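Local coordinates for 6-aminohexanoate-dimer hydrolase (Bacillus anthracis, PDB 4GB7), which probably hydrolyses amide bonds of small linear substrates such as the 6-aminohexanoate dimer, as a serine hydrolase of the beta-lactamase clan, at residues 108-118 with 385-395. Sequence-based numbering, arbitrary orientation.
Sequences NKTDAFVVVHN and AKMVIVHFSSN
Phe392 O takes two backbone N-H groups at once, from Asp111 N (2.8 Å) and Ala112 N (3.1 Å), both arriving from the same face of its carbonyl plane. This is a classic beta bulge, the extra residue shifting the antiparallel register by one. The bulge is a backbone feature, with Asp111 near-helical; its carboxylate meanwhile reaches the strand end, where OD2 accepts from Ser394 OG (2.8 Å) on its syn side and also pairs with His136, while OD1 forms a salt bridge to Arg54, which would probably favour the charged form. Beyond the bulge the pairing is regular, with Val114 and Val390 exchanging two N-H...O bonds.

With chi1 at -161° the imidazole of His391 swings away from its own N and lies beside Thr110 and Phe113. Its NE2 donates in the ring plane to Thr110 OG1 (3.0 Å), a hydroxyl also hydrogen-bonded to Leu105 O, and ND1 bonds Tyr410, so both nitrogens of this buried ring are satisfied and its rotation is fixed. The edge of Phe113 points at the imidazole face, a T-shaped pair with planes at 80°, while Phe113 CE1 also packs on Ile389 CG2 (3.7 Å). Beta-branched valines and isoleucine favour the extended chain and fill both faces.

Strand 387-393 is the middle of the five-stranded antiparallel sheet and 110-117 lies next to it, with 377-382 and 120-126 on their outer sides. Helix 402-417 packs on the face bearing Ile389 and His391, helix 307-318 on that of Val114 and Phe392, the sandwiched sheet of beta-lactamase-like folds.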
ATOM      1  N   ASN A 108     -11.838  15.387  -5.428  1.00 17.10           N
ATOM      2  CA  ASN A 108     -10.672  15.043  -4.637  1.00 18.52           C
ATOM      3  C   ASN A 108      -9.631  14.251  -5.406  1.00 16.66           C
ATOM      4  O   ASN A 108      -8.774  13.572  -4.819  1.00 16.92           O
ATOM      5  CB  ASN A 108     -11.077  14.363  -3.336  1.00 19.86           C
ATOM      6  CG  ASN A 108     -11.814  15.313  -2.421  1.00 18.74           C
ATOM      7  OD1 ASN A 108     -11.202  16.034  -1.610  1.00 21.38           O
ATOM      8  ND2 ASN A 108     -13.141  15.316  -2.540  1.00 18.70           N
ATOM      9  N   LYS A 109      -9.668  14.394  -6.712  1.00 17.26           N
ATOM     10  CA  LYS A 109      -8.601  13.930  -7.593  1.00 16.25           C
ATOM     11  C   LYS A 109      -8.488  12.406  -7.547  1.00 17.48           C
ATOM     12  O   LYS A 109      -7.429  11.856  -7.725  1.00 18.44           O
ATOM     13  CB  LYS A 109      -7.290  14.659  -7.333  1.00 17.55           C
ATOM     14  CG  LYS A 109      -7.461  16.154  -7.611  1.00 15.97           C
ATOM     15  CD  LYS A 109      -6.188  16.960  -7.320  1.00 22.37           C
ATOM     16  CE  LYS A 109      -6.282  18.397  -7.773  1.00 29.10           C
ATOM     17  NZ  LYS A 109      -7.344  19.164  -7.093  1.00 29.48           N
ATOM     18  N   THR A 110      -9.615  11.724  -7.348  1.00 16.80           N
ATOM     19  CA  THR A 110      -9.658  10.288  -7.530  1.00 16.30           C
ATOM     20  C   THR A 110      -9.422   9.942  -9.019  1.00 16.89           C
ATOM     21  O   THR A 110      -9.897  10.617  -9.935  1.00 17.56           O
ATOM     22  CB  THR A 110     -11.023   9.738  -7.096  1.00 15.08           C
ATOM     23  OG1 THR A 110     -11.259  10.073  -5.722  1.00 17.02           O
ATOM     24  CG2 THR A 110     -11.198   8.206  -7.441  1.00 17.05           C
ATOM     25  N   ASP A 111      -8.640   8.914  -9.242  1.00 15.25           N
ATOM     26  CA  ASP A 111      -8.390   8.373 -10.594  1.00 15.25           C
ATOM     27  C   ASP A 111      -9.183   7.092 -10.885  1.00 16.76           C
ATOM     28  O   ASP A 111      -9.548   6.865 -12.048  1.00 16.51           O
ATOM     29  CB  ASP A 111      -6.896   8.090 -10.813  1.00 16.44           C
ATOM     30  CG  ASP A 111      -6.043   9.341 -10.825  1.00 16.62           C
ATOM     31  OD1 ASP A 111      -6.448  10.383 -11.377  1.00 17.20           O
ATOM     32  OD2 ASP A 111      -4.942   9.295 -10.279  1.00 18.79           O
ATOM     33  N   ALA A 112      -9.346   6.241  -9.854  1.00 15.64           N
ATOM     34  CA  ALA A 112     -10.083   4.997  -9.959  1.00 15.97           C
ATOM     35  C   ALA A 112     -10.786   4.670  -8.671  1.00 13.85           C
ATOM     36  O   ALA A 112     -10.236   4.853  -7.585  1.00 17.15           O
ATOM     37  CB  ALA A 112      -9.164   3.839 -10.339  1.00 17.98           C
ATOM     38  N   PHE A 113     -11.979   4.119  -8.820  1.00 15.57           N
ATOM     39  CA  PHE A 113     -12.788   3.731  -7.684  1.00 15.22           C
ATOM     40  C   PHE A 113     -13.502   2.446  -8.077  1.00 16.56           C
ATOM     41  O   PHE A 113     -14.217   2.420  -9.049  1.00 16.23           O
ATOM     42  CB  PHE A 113     -13.720   4.850  -7.279  1.00 15.83           C
ATOM     43  CG  PHE A 113     -14.436   4.614  -5.999  1.00 16.32           C
ATOM     44  CD1 PHE A 113     -13.788   4.799  -4.786  1.00 16.78           C
ATOM     45  CD2 PHE A 113     -15.757   4.175  -5.981  1.00 15.49           C
ATOM     46  CE1 PHE A 113     -14.457   4.592  -3.595  1.00 16.63           C
ATOM     47  CE2 PHE A 113     -16.436   4.022  -4.795  1.00 16.49           C
ATOM     48  CZ  PHE A 113     -15.775   4.186  -3.597  1.00 18.07           C
ATOM     49  N   VAL A 114     -13.222   1.369  -7.350  1.00 13.37           N
ATOM     50  CA  VAL A 114     -13.808   0.062  -7.611  1.00 16.71           C
ATOM     51  C   VAL A 114     -14.456  -0.495  -6.335  1.00 15.17           C
ATOM     52  O   VAL A 114     -13.786  -0.563  -5.260  1.00 17.25           O
ATOM     53  CB  VAL A 114     -12.740  -0.915  -8.105  1.00 17.12           C
ATOM     54  CG1 VAL A 114     -13.292  -2.332  -8.250  1.00 18.66           C
ATOM     55  CG2 VAL A 114     -12.090  -0.419  -9.424  1.00 15.48           C
ATOM     56  N   VAL A 115     -15.695  -0.953  -6.472  1.00 16.00           N
ATOM     57  CA  VAL A 115     -16.455  -1.576  -5.392  1.00 17.83           C
ATOM     58  C   VAL A 115     -16.870  -3.001  -5.805  1.00 15.49           C
ATOM     59  O   VAL A 115     -17.517  -3.227  -6.820  1.00 17.08           O
ATOM     60  CB  VAL A 115     -17.712  -0.785  -5.001  1.00 17.49           C
ATOM     61  CG1 VAL A 115     -18.433  -1.469  -3.824  1.00 17.76           C
ATOM     62  CG2 VAL A 115     -17.399   0.684  -4.757  1.00 15.03           C
ATOM     63  N   VAL A 116     -16.463  -3.959  -4.993  1.00 16.61           N
ATOM     64  CA  VAL A 116     -16.763  -5.373  -5.162  1.00 15.92           C
ATOM     65  C   VAL A 116     -17.596  -5.799  -3.937  1.00 16.11           C
ATOM     66  O   VAL A 116     -17.299  -5.382  -2.799  1.00 17.28           O
ATOM     67  CB  VAL A 116     -15.507  -6.213  -5.240  1.00 15.25           C
ATOM     68  CG1 VAL A 116     -15.843  -7.703  -5.477  1.00 19.23           C
ATOM     69  CG2 VAL A 116     -14.622  -5.741  -6.381  1.00 21.26           C
ATOM     70  N   HIS A 117     -18.637  -6.585  -4.167  1.00 13.89           N
ATOM     71  CA  HIS A 117     -19.601  -6.990  -3.116  1.00 15.64           C
ATOM     72  C   HIS A 117     -20.005  -8.420  -3.361  1.00 16.62           C
ATOM     73  O   HIS A 117     -20.426  -8.789  -4.461  1.00 17.34           O
ATOM     74  CB  HIS A 117     -20.829  -6.114  -3.143  1.00 15.18           C
ATOM     75  CG  HIS A 117     -21.798  -6.397  -2.043  1.00 17.46           C
ATOM     76  ND1 HIS A 117     -23.129  -6.506  -2.258  1.00 19.57           N
ATOM     77  CD2 HIS A 117     -21.590  -6.612  -0.669  1.00 19.58           C
ATOM     78  CE1 HIS A 117     -23.753  -6.769  -1.070  1.00 21.39           C
ATOM     79  NE2 HIS A 117     -22.815  -6.845  -0.101  1.00 19.45           N
ATOM     80  N   ASN A 118     -19.773  -9.268  -2.366  1.00 17.69           N
ATOM     81  CA  ASN A 118     -19.992 -10.701  -2.503  1.00 19.64           C
ATOM     82  C   ASN A 118     -19.294 -11.271  -3.744  1.00 16.39           C
ATOM     83  O   ASN A 118     -19.805 -12.180  -4.431  1.00 18.60           O
ATOM     84  CB  ASN A 118     -21.504 -11.074  -2.510  1.00 17.90           C
ATOM     85  CG  ASN A 118     -22.215 -10.712  -1.217  1.00 20.78           C
ATOM     86  OD1 ASN A 118     -21.733 -11.039  -0.136  1.00 24.20           O
ATOM     87  ND2 ASN A 118     -23.364 -10.053  -1.323  1.00 23.02           N
ATOM     88  N   ALA A 385     -19.768  -6.940   5.523  1.00 18.72           N
ATOM     89  CA  ALA A 385     -20.547  -6.766   4.302  1.00 15.29           C
ATOM     90  C   ALA A 385     -19.990  -7.489   3.098  1.00 17.74           C
ATOM     91  O   ALA A 385     -20.572  -7.421   2.001  1.00 20.23           O
ATOM     92  CB  ALA A 385     -20.771  -5.302   3.989  1.00 17.25           C
ATOM     93  N   LYS A 386     -18.874  -8.186   3.282  1.00 18.62           N
ATOM     94  CA  LYS A 386     -18.227  -8.904   2.200  0.60 19.49           C
ATOM     95  C   LYS A 386     -17.942  -7.951   1.022  1.00 18.52           C
ATOM     96  O   LYS A 386     -18.339  -8.213  -0.099  1.00 17.60           O
ATOM     97  CB  LYS A 386     -19.107 -10.113   1.816  0.60 20.93           C
ATOM     98  CG  LYS A 386     -19.251 -11.119   2.958  0.60 22.88           C
ATOM     99  CD  LYS A 386     -20.648 -11.734   3.042  0.60 31.83           C
ATOM    100  CE  LYS A 386     -21.731 -10.764   3.547  0.60 36.10           C
ATOM    101  NZ  LYS A 386     -22.845 -10.554   2.557  0.60 32.83           N
HETATM  102  N   MSE A 387     -17.296  -6.818   1.316  1.00 16.33           N
HETATM  103  CA  MSE A 387     -17.047  -5.769   0.351  1.00 16.99           C
HETATM  104  C   MSE A 387     -15.578  -5.418   0.301  1.00 16.49           C
HETATM  105  O   MSE A 387     -14.872  -5.432   1.324  1.00 18.21           O
HETATM  106  CB  MSE A 387     -17.879  -4.532   0.695  1.00 18.01           C
HETATM  107  CG  MSE A 387     -17.769  -3.455  -0.293  1.00 18.41           C
HETATM  108 SE   MSE A 387     -18.654  -1.794   0.259  0.70 19.06          SE
HETATM  109  CE  MSE A 387     -17.350  -1.520   1.720  1.00 21.24           C
ATOM    110  N   VAL A 388     -15.096  -5.218  -0.916  1.00 14.74           N
ATOM    111  CA  VAL A 388     -13.748  -4.692  -1.178  1.00 14.23           C
ATOM    112  C   VAL A 388     -13.900  -3.344  -1.888  1.00 15.45           C
ATOM    113  O   VAL A 388     -14.649  -3.234  -2.872  1.00 16.49           O
ATOM    114  CB  VAL A 388     -12.947  -5.639  -2.065  1.00 15.45           C
ATOM    115  CG1 VAL A 388     -11.568  -5.061  -2.447  1.00 15.99           C
ATOM    116  CG2 VAL A 388     -12.816  -6.999  -1.402  1.00 17.01           C
ATOM    117  N   ILE A 389     -13.133  -2.345  -1.440  1.00 14.78           N
ATOM    118  CA  ILE A 389     -13.018  -1.083  -2.157  1.00 15.60           C
ATOM    119  C   ILE A 389     -11.551  -0.820  -2.471  1.00 15.59           C
ATOM    120  O   ILE A 389     -10.682  -0.951  -1.605  1.00 16.47           O
ATOM    121  CB  ILE A 389     -13.648   0.074  -1.405  1.00 14.57           C
ATOM    122  CG1 ILE A 389     -15.188  -0.147  -1.288  1.00 19.62           C
ATOM    123  CG2 ILE A 389     -13.289   1.434  -1.990  1.00 17.01           C
ATOM    124  CD1 ILE A 389     -15.910   0.994  -0.605  1.00 19.62           C
ATOM    125  N   VAL A 390     -11.306  -0.505  -3.718  1.00 13.92           N
ATOM    126  CA  VAL A 390     -10.019  -0.004  -4.216  1.00 15.32           C
ATOM    127  C   VAL A 390     -10.194   1.427  -4.598  1.00 14.67           C
ATOM    128  O   VAL A 390     -11.080   1.757  -5.380  1.00 14.88           O
ATOM    129  CB  VAL A 390      -9.475  -0.812  -5.405  1.00 14.48           C
ATOM    130  CG1 VAL A 390      -8.151  -0.221  -5.899  1.00 15.18           C
ATOM    131  CG2 VAL A 390      -9.234  -2.278  -4.988  1.00 16.44           C
ATOM    132  N   HIS A 391      -9.323   2.283  -4.076  1.00 15.61           N
ATOM    133  CA  HIS A 391      -9.447   3.728  -4.304  1.00 14.70           C
ATOM    134  C   HIS A 391      -8.087   4.235  -4.660  1.00 15.57           C
ATOM    135  O   HIS A 391      -7.155   4.132  -3.811  1.00 15.49           O
ATOM    136  CB  HIS A 391      -9.988   4.387  -3.017  1.00 16.04           C
ATOM    137  CG  HIS A 391     -10.575   5.751  -3.207  1.00 16.01           C
ATOM    138  ND1 HIS A 391     -11.518   6.222  -2.386  1.00 14.49           N
ATOM    139  CD2 HIS A 391     -10.302   6.735  -4.101  1.00 16.03           C
ATOM    140  CE1 HIS A 391     -11.891   7.456  -2.788  1.00 15.85           C
ATOM    141  NE2 HIS A 391     -11.140   7.779  -3.839  1.00 16.44           N
ATOM    142  N   PHE A 392      -7.923   4.720  -5.894  1.00 15.10           N
ATOM    143  CA  PHE A 392      -6.680   5.292  -6.369  1.00 13.60           C
ATOM    144  C   PHE A 392      -6.887   6.741  -6.664  1.00 15.98           C
ATOM    145  O   PHE A 392      -7.934   7.090  -7.241  1.00 16.79           O
ATOM    146  CB  PHE A 392      -6.177   4.682  -7.686  1.00 15.92           C
ATOM    147  CG  PHE A 392      -5.780   3.257  -7.650  1.00 15.43           C
ATOM    148  CD1 PHE A 392      -5.486   2.582  -6.464  1.00 16.21           C
ATOM    149  CD2 PHE A 392      -5.580   2.610  -8.886  1.00 17.22           C
ATOM    150  CE1 PHE A 392      -5.092   1.239  -6.534  1.00 15.57           C
ATOM    151  CE2 PHE A 392      -5.171   1.291  -8.940  1.00 18.42           C
ATOM    152  CZ  PHE A 392      -4.907   0.619  -7.758  1.00 17.29           C
ATOM    153  N   SER A 393      -5.891   7.564  -6.322  1.00 15.20           N
ATOM    154  CA  SER A 393      -6.009   9.006  -6.501  1.00 15.82           C
ATOM    155  C   SER A 393      -4.658   9.577  -6.867  1.00 15.35           C
ATOM    156  O   SER A 393      -3.611   8.931  -6.769  1.00 16.94           O
ATOM    157  CB  SER A 393      -6.587   9.716  -5.255  1.00 13.40           C
ATOM    158  OG  SER A 393      -7.750   9.093  -4.747  1.00 16.04           O
ATOM    159  N   SER A 394      -4.690  10.831  -7.276  1.00 15.19           N
ATOM    160  CA  SER A 394      -3.471  11.601  -7.414  1.00 16.55           C
ATOM    161  C   SER A 394      -3.680  13.001  -6.836  1.00 18.57           C
ATOM    162  O   SER A 394      -3.622  14.028  -7.554  1.00 19.59           O
ATOM    163  CB  SER A 394      -3.026  11.562  -8.866  1.00 17.80           C
ATOM    164  OG  SER A 394      -4.073  11.858  -9.759  1.00 17.08           O
ATOM    165  N   ASN A 395      -3.916  13.005  -5.519  1.00 16.81           N
ATOM    166  CA  ASN A 395      -4.285  14.194  -4.756  1.00 17.61           C
ATOM    167  C   ASN A 395      -3.089  14.653  -3.970  1.00 18.01           C
ATOM    168  O   ASN A 395      -2.803  14.098  -2.901  1.00 18.42           O
ATOM    169  CB  ASN A 395      -5.478  13.855  -3.875  1.00 17.71           C
ATOM    170  CG  ASN A 395      -6.173  15.045  -3.290  1.00 19.31           C
ATOM    171  OD1 ASN A 395      -6.066  16.160  -3.783  1.00 20.98           O
ATOM    172  ND2 ASN A 395      -6.994  14.779  -2.246  1.00 18.25           N
TER
HETATM  173  O   HOH W   1      -9.012  11.206  -3.419  1.00 17.25           O
HETATM  174  O   HOH W   2      -8.661  16.794  -0.848  1.00 20.64           O
HETATM  175  O   HOH W   3      -8.039  17.884  -4.453  1.00 31.83           O